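Local coordinates for spore germination protein GerM (Bacillus subtilis subsp. subtilis str. 168, PDB 6GZB) that is of unknown molecular function but affects both sporulation and germination, and is built from tandem GerMN domains, at residues Tyr57-Asn62 against Arg101-Ala106; Asn126-Tyr131 against Leu158-His163; Glu134-Ile139 against Met168-Thr173; Ser142-Leu147 against Asp177-Lys182. One frame throughout, in Å; residues are numbered along the deposited sequence.

Contact 1: residues Tyr57-Asn62 against Arg101-Ala106; sequences YLIDKN and RAVLPA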
loop_
_atom_site.group_PDB
_atom_site.type_symbol
_atom_site.label_atom_id
_atom_site.label_comp_id
_atom_site.label_asym_id
_atom_site.label_seq_id
_atom_site.Cartn_x
_atom_site.Cartn_y
_atom_site.Cartn_z
ATOM N N TYR A 57 2.995 5.573 -6.604
ATOM C CA TYR A 57 3.368 4.183 -6.405
ATOM C C TYR A 57 4.477 3.798 -7.377
ATOM O O TYR A 57 4.240 3.428 -8.534
ATOM C CB TYR A 57 2.137 3.264 -6.492
ATOM C CG TYR A 57 1.328 3.298 -5.208
ATOM C CD1 TYR A 57 0.515 4.383 -4.913
ATOM C CD2 TYR A 57 1.560 2.377 -4.199
ATOM C CE1 TYR A 57 -0.141 4.482 -3.695
ATOM C CE2 TYR A 57 0.911 2.472 -2.982
ATOM C CZ TYR A 57 0.075 3.537 -2.727
ATOM O OH TYR A 57 -0.560 3.634 -1.499
ATOM N N LEU A 58 5.703 3.976 -6.903
ATOM C CA LEU A 58 6.888 3.737 -7.708
ATOM C C LEU A 58 7.399 2.323 -7.466
ATOM O O LEU A 58 6.846 1.582 -6.649
ATOM C CB LEU A 58 7.972 4.764 -7.346
ATOM C CG LEU A 58 7.541 6.225 -7.465
ATOM C CD1 LEU A 58 8.630 7.147 -6.946
ATOM C CD2 LEU A 58 7.176 6.576 -8.902
ATOM N N ILE A 59 8.472 1.958 -8.165
ATOM C CA ILE A 59 9.084 0.654 -7.983
ATOM C C ILE A 59 10.434 0.798 -7.289
ATOM O O ILE A 59 11.302 1.513 -7.761
ATOM C CB ILE A 59 9.248 -0.060 -9.332
ATOM C CG1 ILE A 59 7.876 -0.212 -10.011
ATOM C CG2 ILE A 59 9.892 -1.426 -9.131
ATOM C CD1 ILE A 59 7.941 -0.556 -11.478
ATOM N N ASP A 60 10.606 0.123 -6.161
ATOM C CA ASP A 60 11.859 0.213 -5.419
ATOM C C ASP A 60 12.916 -0.748 -5.974
ATOM O O ASP A 60 12.679 -1.449 -6.963
ATOM C CB ASP A 60 11.627 0.039 -3.905
ATOM C CG ASP A 60 11.705 -1.401 -3.432
ATOM O OD1 ASP A 60 11.681 -2.349 -4.259
ATOM O OD2 ASP A 60 11.715 -1.572 -2.186
ATOM N N LYS A 61 14.112 -0.708 -5.402
ATOM C CA LYS A 61 15.259 -1.342 -6.044
ATOM C C LYS A 61 15.159 -2.853 -6.006
ATOM O O LYS A 61 15.859 -3.539 -6.747
ATOM C CB LYS A 61 16.576 -0.885 -5.421
ATOM C CG LYS A 61 16.726 -1.200 -3.949
ATOM C CD LYS A 61 18.153 -0.914 -3.491
ATOM C CE LYS A 61 18.194 -0.041 -2.249
ATOM N NZ LYS A 61 17.566 -0.705 -1.077
ATOM N N ASN A 62 14.262 -3.376 -5.178
ATOM C CA ASN A 62 14.065 -4.827 -5.085
ATOM C C ASN A 62 12.813 -5.293 -5.842
ATOM O O ASN A 62 12.471 -6.475 -5.833
ATOM C CB ASN A 62 13.994 -5.249 -3.619
ATOM C CG ASN A 62 15.338 -5.104 -2.910
ATOM O OD1 ASN A 62 15.405 -4.679 -1.755
ATOM N ND2 ASN A 62 16.413 -5.455 -3.605
ATOM N N ARG A 101 12.375 3.777 -9.061
ATOM C CA ARG A 101 12.267 4.127 -10.474
ATOM C C ARG A 101 10.814 4.377 -10.867
ATOM O O ARG A 101 9.895 3.925 -10.191
ATOM C CB ARG A 101 12.863 3.024 -11.359
ATOM C CG ARG A 101 12.153 1.679 -11.285
ATOM C CD ARG A 101 12.800 0.652 -12.220
ATOM N NE ARG A 101 12.418 -0.742 -11.940
ATOM C CZ ARG A 101 11.611 -1.480 -12.710
ATOM N NH1 ARG A 101 11.059 -0.965 -13.792
ATOM N NH2 ARG A 101 11.332 -2.728 -12.381
ATOM N N ALA A 102 10.625 5.144 -11.940
ATOM C CA ALA A 102 9.309 5.414 -12.480
ATOM C C ALA A 102 8.732 4.160 -13.119
ATOM O O ALA A 102 9.396 3.125 -13.185
ATOM C CB ALA A 102 9.380 6.548 -13.480
ATOM N N VAL A 103 7.487 4.239 -13.566
ATOM C CA VAL A 103 6.700 3.031 -13.835
ATOM C C VAL A 103 6.239 2.944 -15.291
ATOM O O VAL A 103 6.335 1.897 -15.923
ATOM C CB VAL A 103 5.458 2.978 -12.925
ATOM C CG1 VAL A 103 4.594 1.771 -13.263
ATOM C CG2 VAL A 103 5.873 2.930 -11.469
ATOM N N LEU A 104 5.654 4.018 -15.793
ATOM C CA LEU A 104 5.119 4.019 -17.151
ATOM C C LEU A 104 6.221 4.362 -18.148
ATOM O O LEU A 104 7.143 5.115 -17.824
ATOM C CB LEU A 104 3.978 5.021 -17.269
ATOM C CG LEU A 104 2.806 4.774 -16.320
ATOM C CD1 LEU A 104 1.787 5.900 -16.420
ATOM C CD2 LEU A 104 2.172 3.416 -16.601
ATOM N N PRO A 105 6.145 3.787 -19.357
ATOM C CA PRO A 105 7.164 4.016 -20.382
ATOM C C PRO A 105 7.243 5.474 -20.806
ATOM O O PRO A 105 6.247 6.197 -20.740
ATOM C CB PRO A 105 6.700 3.138 -21.544
ATOM C CG PRO A 105 5.832 2.092 -20.912
ATOM C CD PRO A 105 5.145 2.795 -19.785
ATOM N N ALA A 106 8.434 5.906 -21.213
ATOM C CA ALA A 106 8.662 7.288 -21.628
ATOM C C ALA A 106 7.675 7.702 -22.707
ATOM O O ALA A 106 7.295 6.897 -23.560
ATOM C CB ALA A 106 10.089 7.464 -22.132
HETATM O O HOH W 1 13.629 -2.495 -9.655
#
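I59 and R101 form an antiparallel hydrogen-bonded pair, their side chains on one face of the sheet and slanting across each other. R101 CG sits between its own backbone N and carbonyl carbon (chi1 64°), which sets it 3.9 Å from I59 CB. From there the arginine chain runs extended to NE and passes the isoleucine branches: I59 CG2 lies 3.8 Å from R101 NH2, while I59 CD1 stands over one face of the guanidinium, toward its rim. At the edge of that group, in its plane, R101 NE donates to a water at 3.1 Å, which in turn donates to D60 O. V103 meets I59 at about a right angle, its CG2 4.0 Å from I59 CG1 and 3.4 Å from Y57 O, the carbonyl that accepts from S142 OG. The backbones are joined by I59 N to R101 O (3.2 Å) and R101 N to I59 O (2.8 Å). The guanidinium thus divides its chemistry: one face rests on the hydrocarbon of I59, while NE keeps the water and NH2 a salt bridge to D135, a pairing that probably limits how far the group can turn.

Contact 2: residues Asn126-Tyr131 against Leu158-His163; sequences NEFKNY and LRINGH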
loop_
_atom_site.group_PDB
_atom_site.type_symbol
_atom_site.label_atom_id
_atom_site.label_comp_id
_atom_site.label_asym_id
_atom_site.label_seq_id
_atom_site.Cartn_x
_atom_site.Cartn_y
_atom_site.Cartn_z
ATOM N N ASN A 126 -0.263 5.197 -26.911
ATOM C CA ASN A 126 0.224 3.893 -27.342
ATOM C C ASN A 126 1.576 3.530 -26.744
ATOM O O ASN A 126 1.936 2.347 -26.693
ATOM C CB ASN A 126 0.302 3.818 -28.867
ATOM C CG ASN A 126 0.432 2.392 -29.369
ATOM O OD1 ASN A 126 1.483 1.988 -29.871
ATOM N ND2 ASN A 126 -0.614 1.600 -29.171
ATOM N N GLU A 127 2.328 4.535 -26.302
ATOM C CA GLU A 127 3.617 4.289 -25.630
ATOM C C GLU A 127 3.458 3.444 -24.365
ATOM O O GLU A 127 4.427 2.837 -23.887
ATOM C CB GLU A 127 4.287 5.612 -25.264
ATOM C CG GLU A 127 4.882 6.346 -26.450
ATOM C CD GLU A 127 3.872 7.199 -27.186
ATOM O OE1 GLU A 127 2.688 7.230 -26.772
ATOM O OE2 GLU A 127 4.274 7.862 -28.166
ATOM N N PHE A 128 2.242 3.426 -23.816
ATOM C CA PHE A 128 1.915 2.594 -22.658
ATOM C C PHE A 128 2.363 1.144 -22.851
ATOM O O PHE A 128 2.628 0.434 -21.879
ATOM C CB PHE A 128 0.406 2.648 -22.393
ATOM C CG PHE A 128 -0.035 1.864 -21.186
ATOM C CD1 PHE A 128 -0.007 2.436 -19.927
ATOM C CD2 PHE A 128 -0.537 0.572 -21.319
ATOM C CE1 PHE A 128 -0.448 1.732 -18.817
ATOM C CE2 PHE A 128 -0.996 -0.132 -20.217
ATOM C CZ PHE A 128 -0.938 0.440 -18.963
ATOM N N LYS A 129 2.466 0.716 -24.109
ATOM C CA LYS A 129 2.804 -0.667 -24.419
ATOM C C LYS A 129 4.287 -0.960 -24.269
ATOM O O LYS A 129 4.680 -2.126 -24.247
ATOM C CB LYS A 129 2.365 -1.020 -25.836
ATOM C CG LYS A 129 0.867 -0.955 -26.050
ATOM C CD LYS A 129 0.484 -1.493 -27.422
ATOM C CE LYS A 129 -1.013 -1.376 -27.652
ATOM N NZ LYS A 129 -1.371 -1.309 -29.094
ATOM N N ASN A 130 5.104 0.083 -24.141
ATOM C CA ASN A 130 6.556 -0.068 -24.254
ATOM C C ASN A 130 7.230 -0.396 -22.926
ATOM O O ASN A 130 8.219 0.230 -22.565
ATOM C CB ASN A 130 7.186 1.204 -24.814
ATOM C CG ASN A 130 6.725 1.516 -26.220
ATOM O OD1 ASN A 130 6.335 0.625 -26.973
ATOM N ND2 ASN A 130 6.741 2.796 -26.570
ATOM N N TYR A 131 6.722 -1.401 -22.226
ATOM C CA TYR A 131 7.308 -1.837 -20.967
ATOM C C TYR A 131 7.847 -3.258 -21.104
ATOM O O TYR A 131 7.474 -3.979 -22.021
ATOM C CB TYR A 131 6.261 -1.765 -19.853
ATOM C CG TYR A 131 5.041 -2.635 -20.085
ATOM C CD1 TYR A 131 5.043 -3.970 -19.729
ATOM C CD2 TYR A 131 3.887 -2.110 -20.640
ATOM C CE1 TYR A 131 3.924 -4.760 -19.908
ATOM C CE2 TYR A 131 2.764 -2.891 -20.826
ATOM C CZ TYR A 131 2.802 -4.228 -20.494
ATOM O OH TYR A 131 1.698 -5.035 -20.686
ATOM N N LEU A 158 -8.801 0.577 -17.463
ATOM C CA LEU A 158 -7.641 0.963 -18.256
ATOM C C LEU A 158 -8.002 0.963 -19.739
ATOM O O LEU A 158 -8.694 0.072 -20.211
ATOM C CB LEU A 158 -6.497 -0.019 -18.003
ATOM C CG LEU A 158 -5.489 0.256 -16.874
ATOM C CD1 LEU A 158 -5.984 1.237 -15.834
ATOM C CD2 LEU A 158 -5.054 -1.038 -16.211
ATOM N N ARG A 159 -7.555 1.979 -20.468
ATOM C CA ARG A 159 -7.688 1.980 -21.918
ATOM C C ARG A 159 -6.392 2.389 -22.583
ATOM O O ARG A 159 -5.586 3.114 -22.000
ATOM C CB ARG A 159 -8.800 2.937 -22.347
ATOM C CG ARG A 159 -10.195 2.461 -21.987
ATOM C CD ARG A 159 -11.231 3.529 -22.292
ATOM N NE ARG A 159 -12.578 3.081 -21.968
ATOM C CZ ARG A 159 -13.682 3.762 -22.246
ATOM N NH1 ARG A 159 -13.620 4.909 -22.915
ATOM N NH2 ARG A 159 -14.857 3.270 -21.890
ATOM N N ILE A 160 -6.201 1.931 -23.816
ATOM C CA ILE A 160 -5.161 2.472 -24.690
ATOM C C ILE A 160 -5.798 3.056 -25.950
ATOM O O ILE A 160 -6.476 2.354 -26.696
ATOM C CB ILE A 160 -4.141 1.397 -25.089
ATOM C CG1 ILE A 160 -3.526 0.756 -23.846
ATOM C CG2 ILE A 160 -3.049 1.991 -25.967
ATOM C CD1 ILE A 160 -2.633 -0.428 -24.163
ATOM N N ASN A 161 -5.649 4.364 -26.126
ATOM C CA ASN A 161 -6.280 5.076 -27.228
ATOM C C ASN A 161 -7.765 4.737 -27.349
ATOM O O ASN A 161 -8.280 4.547 -28.443
ATOM C CB ASN A 161 -5.547 4.770 -28.533
ATOM C CG ASN A 161 -4.248 5.551 -28.668
ATOM O OD1 ASN A 161 -3.228 5.015 -29.106
ATOM N ND2 ASN A 161 -4.276 6.821 -28.271
ATOM N N GLY A 162 -8.445 4.650 -26.210
ATOM C CA GLY A 162 -9.889 4.480 -26.180
ATOM C C GLY A 162 -10.334 3.026 -26.225
ATOM O O GLY A 162 -11.503 2.725 -25.997
ATOM N N HIS A 163 -9.392 2.115 -26.447
ATOM C CA HIS A 163 -9.702 0.685 -26.485
ATOM C C HIS A 163 -9.630 0.083 -25.080
ATOM O O HIS A 163 -8.638 0.260 -24.375
ATOM C CB HIS A 163 -8.722 -0.032 -27.419
ATOM C CG HIS A 163 -8.821 -1.522 -27.382
ATOM N ND1 HIS A 163 -9.894 -2.213 -27.906
ATOM C CD2 HIS A 163 -7.957 -2.459 -26.924
ATOM C CE1 HIS A 163 -9.698 -3.511 -27.744
ATOM N NE2 HIS A 163 -8.538 -3.685 -27.135
HETATM O O HOH W 2 -0.916 6.998 -29.180
#
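I160 pushes its CD1 methyl against the F128 ring, 3.7 Å from F128 CD2, with the two side chains at about a right angle. F128 points from the 3-10 segment 126-129 toward strand 155-160, its CG anti to the backbone N (chi1 -178°); its ring also stacks on F124 and touches I139 and L104. This is the tight part of the contact. The K129 chain, extended beyond CG, slants across I160, with CE 4.0 Å from I160 CD1, and the other branch of the isoleucine, CG2, packs 4.0 Å from N126 CA. An alanine in place of I160 would probably open a gap beside F128 CD2 and leave the K129 methylenes without their apolar neighbour. The outer part is looser and polar. There N161 occupies the type I' turn that runs from I160 to H163, a tight hairpin closed by H163 N to I160 O at 2.9 Å. A water links the two segments, accepting from N126 N at 3.0 Å and donating to N161 OD1 at 3.0 Å, and a bound 1,2-ethanediol, probably from the crystallisation liquor, lies about 3 Å from the N161 side chain. No direct hydrogen bond joins the two segments, so the association rests on hydrocarbon around I160 and, at the exposed margin, on a water bridge that is likely to exchange with solvent.

Contact 3: residues Glu134-Ile139 against Met168-Thr173; sequences EDEQKI and MPVGGT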
loop_
_atom_site.group_PDB
_atom_site.type_symbol
_atom_site.label_atom_id
_atom_site.label_comp_id
_atom_site.label_asym_id
_atom_site.label_seq_id
_atom_site.Cartn_x
_atom_site.Cartn_y
_atom_site.Cartn_z
ATOM N N GLU A 134 8.285 -8.289 -17.446
ATOM C CA GLU A 134 8.510 -8.515 -16.025
ATOM C C GLU A 134 7.811 -7.463 -15.149
ATOM O O GLU A 134 7.588 -7.691 -13.966
ATOM C CB GLU A 134 10.016 -8.493 -15.745
ATOM C CG GLU A 134 10.781 -9.664 -16.353
ATOM C CD GLU A 134 10.892 -9.599 -17.873
ATOM O OE1 GLU A 134 11.170 -8.507 -18.418
ATOM O OE2 GLU A 134 10.700 -10.649 -18.525
ATOM N N ASP A 135 7.521 -6.299 -15.718
ATOM C CA ASP A 135 6.924 -5.201 -14.964
ATOM C C ASP A 135 5.394 -5.128 -15.101
ATOM O O ASP A 135 4.762 -4.230 -14.553
ATOM C CB ASP A 135 7.535 -3.872 -15.406
ATOM C CG ASP A 135 8.978 -3.706 -14.938
ATOM O OD1 ASP A 135 9.361 -4.337 -13.931
ATOM O OD2 ASP A 135 9.729 -2.960 -15.596
ATOM N N GLU A 136 4.808 -6.076 -15.822
ATOM C CA GLU A 136 3.407 -5.966 -16.231
ATOM C C GLU A 136 2.445 -5.780 -15.051
ATOM O O GLU A 136 1.633 -4.856 -15.042
ATOM C CB GLU A 136 3.003 -7.195 -17.029
ATOM C CG GLU A 136 1.653 -7.068 -17.696
ATOM C CD GLU A 136 1.526 -7.971 -18.903
ATOM O OE1 GLU A 136 1.160 -9.153 -18.732
ATOM O OE2 GLU A 136 1.800 -7.486 -20.017
ATOM N N GLN A 137 2.558 -6.649 -14.051
ATOM C CA GLN A 137 1.698 -6.565 -12.875
ATOM C C GLN A 137 2.006 -5.323 -12.050
ATOM O O GLN A 137 1.114 -4.732 -11.468
ATOM C CB GLN A 137 1.855 -7.808 -11.994
ATOM C CG GLN A 137 1.104 -9.027 -12.486
ATOM C CD GLN A 137 0.512 -9.825 -11.349
ATOM O OE1 GLN A 137 -0.625 -9.588 -10.929
ATOM N NE2 GLN A 137 1.297 -10.744 -10.808
ATOM N N LYS A 138 3.275 -4.930 -12.005
ATOM C CA LYS A 138 3.669 -3.726 -11.281
ATOM C C LYS A 138 2.943 -2.510 -11.817
ATOM O O LYS A 138 2.446 -1.685 -11.053
ATOM C CB LYS A 138 5.182 -3.501 -11.398
ATOM C CG LYS A 138 6.028 -4.619 -10.818
ATOM C CD LYS A 138 7.515 -4.309 -10.947
ATOM C CE LYS A 138 8.346 -5.580 -10.928
ATOM N NZ LYS A 138 8.149 -6.378 -9.692
ATOM N N ILE A 139 2.899 -2.395 -13.143
ATOM C CA ILE A 139 2.254 -1.260 -13.785
ATOM C C ILE A 139 0.762 -1.183 -13.439
ATOM O O ILE A 139 0.253 -0.119 -13.088
ATOM C CB ILE A 139 2.465 -1.313 -15.308
ATOM C CG1 ILE A 139 3.912 -0.944 -15.632
ATOM C CG2 ILE A 139 1.505 -0.381 -16.034
ATOM C CD1 ILE A 139 4.373 -1.435 -16.986
ATOM N N MET A 168 -3.447 -7.028 -20.185
ATOM C CA MET A 168 -2.309 -6.173 -20.485
ATOM C C MET A 168 -1.664 -6.642 -21.789
ATOM O O MET A 168 -1.641 -7.829 -22.076
ATOM C CB MET A 168 -1.298 -6.199 -19.334
ATOM C CG MET A 168 -1.743 -5.434 -18.098
ATOM S SD MET A 168 -1.806 -3.647 -18.358
ATOM C CE MET A 168 -0.076 -3.214 -18.213
ATOM N N PRO A 169 -1.176 -5.698 -22.599
ATOM C CA PRO A 169 -0.829 -5.974 -23.993
ATOM C C PRO A 169 0.387 -6.881 -24.169
ATOM O O PRO A 169 0.406 -7.704 -25.072
ATOM C CB PRO A 169 -0.543 -4.582 -24.573
ATOM C CG PRO A 169 -0.276 -3.714 -23.393
ATOM C CD PRO A 169 -1.141 -4.261 -22.298
ATOM N N VAL A 170 1.411 -6.714 -23.339
ATOM C CA VAL A 170 2.693 -7.352 -23.608
ATOM C C VAL A 170 2.681 -8.829 -23.222
ATOM O O VAL A 170 3.134 -9.675 -23.985
ATOM C CB VAL A 170 3.845 -6.637 -22.878
ATOM C CG1 VAL A 170 5.130 -7.445 -22.974
ATOM C CG2 VAL A 170 4.037 -5.244 -23.448
ATOM N N GLY A 171 2.145 -9.140 -22.048
ATOM C CA GLY A 171 2.198 -10.497 -21.518
ATOM C C GLY A 171 0.836 -11.113 -21.251
ATOM O O GLY A 171 0.744 -12.256 -20.826
ATOM N N GLY A 172 -0.227 -10.344 -21.435
ATOM C CA GLY A 172 -1.578 -10.905 -21.388
ATOM C C GLY A 172 -2.164 -11.062 -19.990
ATOM O O GLY A 172 -3.172 -11.733 -19.815
ATOM N N THR A 173 -1.558 -10.423 -18.993
ATOM C CA THR A 173 -2.105 -10.447 -17.642
ATOM C C THR A 173 -3.538 -9.931 -17.644
ATOM O O THR A 173 -3.794 -8.816 -18.081
ATOM C CB THR A 173 -1.276 -9.575 -16.678
ATOM O OG1 THR A 173 0.080 -10.032 -16.678
ATOM C CG2 THR A 173 -1.845 -9.642 -15.257
#
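E136 reaches T173 and G171 because its CG is anti to the backbone N (chi1 -170°) and its CD is carried outward (chi2 156°) to the loop 168-173, where the carboxylate oxygens meet its donors. T173 turns its OG1 anti to its carbonyl carbon and beside its own N (chi1 -57°), and both groups then serve the same oxygen. T173 OG1 donates to E136 OE1 at 2.5 Å, a length to be taken with caution, and T173 N reaches E136 OE1 at 3.0 Å from above the carboxylate plane. The second oxygen, E136 OE2, receives G171 N at 2.6 Å on its syn lone pair, and Y131 OH also bonds it. Hydrocarbon backs the polar grip: M168 CB lies 3.4 Å from E136 CD as the two side chains slide past each other in opposite directions, and the bent methionine brings its CE 3.9 Å from I139 CG2. So many donors around a buried carboxylate would be expected to stabilise its negative charge. The arrangement is a helix-to-loop junction, in which a glutamate in the first turn of helix 136-147 takes the main-chain N-H groups of G171 and T173, and the T173 hydroxyl, from the loop that follows strand 163-164.

Contact 4: residues Ser142-Leu147 against Asp177-Lys182; sequences SVTWTL and DDLSRK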
loop_
_atom_site.group_PDB
_atom_site.type_symbol
_atom_site.label_atom_id
_atom_site.label_comp_id
_atom_site.label_asym_id
_atom_site.label_seq_id
_atom_site.Cartn_x
_atom_site.Cartn_y
_atom_site.Cartn_z
ATOM N N SER A 142 0.477 -0.184 -9.735
ATOM C CA SER A 142 0.889 1.208 -9.564
ATOM C C SER A 142 -0.218 2.185 -9.956
ATOM O O SER A 142 -0.581 3.085 -9.200
ATOM C CB SER A 142 2.138 1.495 -10.397
ATOM O OG SER A 142 2.466 2.876 -10.368
ATOM N N VAL A 143 -0.752 2.006 -11.152
ATOM C CA VAL A 143 -1.822 2.852 -11.642
ATOM C C VAL A 143 -3.045 2.750 -10.731
ATOM O O VAL A 143 -3.627 3.757 -10.342
ATOM C CB VAL A 143 -2.206 2.465 -13.085
ATOM C CG1 VAL A 143 -3.486 3.160 -13.501
ATOM C CG2 VAL A 143 -1.080 2.813 -14.040
ATOM N N THR A 144 -3.380 1.531 -10.336
ATOM C CA THR A 144 -4.555 1.299 -9.514
ATOM C C THR A 144 -4.421 1.980 -8.160
ATOM O O THR A 144 -5.345 2.641 -7.693
ATOM C CB THR A 144 -4.821 -0.205 -9.315
ATOM O OG1 THR A 144 -5.048 -0.822 -10.590
ATOM C CG2 THR A 144 -6.051 -0.413 -8.443
ATOM N N TRP A 145 -3.271 1.809 -7.519
ATOM C CA TRP A 145 -3.097 2.322 -6.171
ATOM C C TRP A 145 -2.887 3.829 -6.190
ATOM O O TRP A 145 -3.345 4.537 -5.283
ATOM C CB TRP A 145 -1.946 1.619 -5.452
ATOM C CG TRP A 145 -2.327 0.281 -4.912
ATOM C CD1 TRP A 145 -2.703 -0.809 -5.635
ATOM C CD2 TRP A 145 -2.397 -0.104 -3.540
ATOM N NE1 TRP A 145 -3.038 -1.836 -4.801
ATOM C CE2 TRP A 145 -2.845 -1.443 -3.507
ATOM C CE3 TRP A 145 -2.124 0.545 -2.334
ATOM C CZ2 TRP A 145 -3.048 -2.139 -2.314
ATOM C CZ3 TRP A 145 -2.322 -0.153 -1.140
ATOM C CH2 TRP A 145 -2.788 -1.473 -1.142
ATOM N N THR A 146 -2.270 4.332 -7.252
ATOM C CA THR A 146 -2.103 5.776 -7.394
ATOM C C THR A 146 -3.451 6.496 -7.587
ATOM O O THR A 146 -3.728 7.507 -6.928
ATOM C CB THR A 146 -1.133 6.133 -8.531
ATOM O OG1 THR A 146 0.151 5.557 -8.265
ATOM C CG2 THR A 146 -0.982 7.642 -8.646
ATOM N N LEU A 147 -4.314 5.938 -8.430
ATOM C CA LEU A 147 -5.621 6.537 -8.687
ATOM C C LEU A 147 -6.530 6.455 -7.467
ATOM O O LEU A 147 -7.253 7.400 -7.163
ATOM C CB LEU A 147 -6.303 5.870 -9.887
ATOM C CG LEU A 147 -5.753 6.288 -11.249
ATOM C CD1 LEU A 147 -6.429 5.512 -12.373
ATOM C CD2 LEU A 147 -5.935 7.782 -11.439
ATOM N N ASP A 177 -13.021 -6.299 -14.675
ATOM C CA ASP A 177 -13.846 -5.109 -14.898
ATOM C C ASP A 177 -13.812 -4.218 -13.664
ATOM O O ASP A 177 -13.783 -2.996 -13.767
ATOM C CB ASP A 177 -15.292 -5.513 -15.203
ATOM C CG ASP A 177 -15.462 -6.062 -16.611
ATOM O OD1 ASP A 177 -14.478 -6.601 -17.153
ATOM O OD2 ASP A 177 -16.584 -5.988 -17.166
ATOM N N ASP A 178 -13.877 -4.859 -12.503
ATOM C CA ASP A 178 -13.733 -4.192 -11.233
ATOM C C ASP A 178 -12.273 -4.288 -10.782
ATOM O O ASP A 178 -11.811 -5.360 -10.392
ATOM C CB ASP A 178 -14.650 -4.855 -10.199
ATOM C CG ASP A 178 -14.635 -4.129 -8.856
ATOM O OD1 ASP A 178 -13.535 -3.922 -8.291
ATOM O OD2 ASP A 178 -15.718 -3.727 -8.392
ATOM N N LEU A 179 -11.549 -3.178 -10.872
ATOM C CA LEU A 179 -10.113 -3.152 -10.551
ATOM C C LEU A 179 -9.874 -2.180 -9.402
ATOM O O LEU A 179 -10.152 -0.985 -9.532
ATOM C CB LEU A 179 -9.318 -2.688 -11.765
ATOM C CG LEU A 179 -7.922 -3.256 -12.025
ATOM C CD1 LEU A 179 -7.152 -2.330 -12.947
ATOM C CD2 LEU A 179 -7.156 -3.502 -10.751
ATOM N N SER A 180 -9.355 -2.688 -8.286
ATOM C CA SER A 180 -9.193 -1.878 -7.080
ATOM C C SER A 180 -8.034 -2.372 -6.219
ATOM O O SER A 180 -7.327 -3.321 -6.589
ATOM C CB SER A 180 -10.488 -1.908 -6.262
ATOM O OG SER A 180 -10.589 -3.115 -5.533
ATOM N N ARG A 181 -7.855 -1.740 -5.061
ATOM C CA ARG A 181 -6.804 -2.132 -4.122
ATOM C C ARG A 181 -7.018 -3.540 -3.607
ATOM O O ARG A 181 -6.079 -4.182 -3.147
ATOM C CB ARG A 181 -6.711 -1.151 -2.953
ATOM C CG ARG A 181 -6.198 0.216 -3.364
ATOM C CD ARG A 181 -5.763 1.095 -2.190
ATOM N NE ARG A 181 -5.167 2.336 -2.685
ATOM C CZ ARG A 181 -4.445 3.185 -1.963
ATOM N NH1 ARG A 181 -4.209 2.957 -0.681
ATOM N NH2 ARG A 181 -3.952 4.271 -2.536
ATOM N N LYS A 182 -8.241 -4.046 -3.732
ATOM C CA LYS A 182 -8.559 -5.383 -3.240
ATOM C C LYS A 182 -7.989 -6.460 -4.154
ATOM O O LYS A 182 -7.877 -7.618 -3.763
ATOM C CB LYS A 182 -10.072 -5.574 -3.096
ATOM C CG LYS A 182 -10.681 -4.792 -1.946
ATOM C CD LYS A 182 -12.198 -4.841 -1.992
ATOM C CE LYS A 182 -12.802 -4.246 -0.732
ATOM N NZ LYS A 182 -14.280 -4.410 -0.711
HETATM O O HOH W 3 -4.651 -3.742 -6.892
#
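R181 crosses the face of the W145 indole at about a right angle, joining helix 136-147 of a GerMN domain to the loop that leads to strand 198-208. R181 CB starts above the indole face, 3.8 Å from W145 CZ2. The next atom, CG, stands over the centre of the indole, and CD makes a CH-pi contact with the six-membered ring, 3.7 Å from its centroid. The chain stays extended: NE is anti to CB (chi3 175°) and itself lies above W145 CE3; beyond it R181 CZ meets W145 CE3 at 3.5 Å, the two planes only 17° apart. R181 NE bonds T148 OG1, and at the tip R181 NH2 donates to W145 O at 2.8 Å. An alanine in place of W145 would probably leave the R181 methylenes without the face they lie on, the guanidinium freer to shift from its remaining bonds. One helical residue earlier, T144 OG1, whose hydrogen bond goes to V140 O, packs 3.4 Å from L179 CD2, and T144 CG2 rests 3.6 Å from S180 C. S180 OG accepts from K182 N in an ST turn. A water accepts from W145 NE1 at 3.3 Å and donates to S180 O at 2.7 Å.

Helix 136-147 ties the set together: contact 3 uses its first turn and contact 4 its last turns, their centres about 14 Å apart. Contact 1 meets both, through the salt bridge of R101 NH2 with D135 OD1 (3.0 Å) and the probable hydrogen bond of Y57 O with S142 OG (2.6 Å). Contact 2 joins contact 3 where Y131 OH lies 2.5 Å from E136 OE2, and contact 1 where P105 packs on E127 and N130. L158 touches V143 and L179, linking contacts 2 and 4. All four border helix 136-147, contact 2 also through F128 on I139. With the function unknown, no active site can be placed here; an ethanediol, probably from the crystallisation liquor, lies by N161.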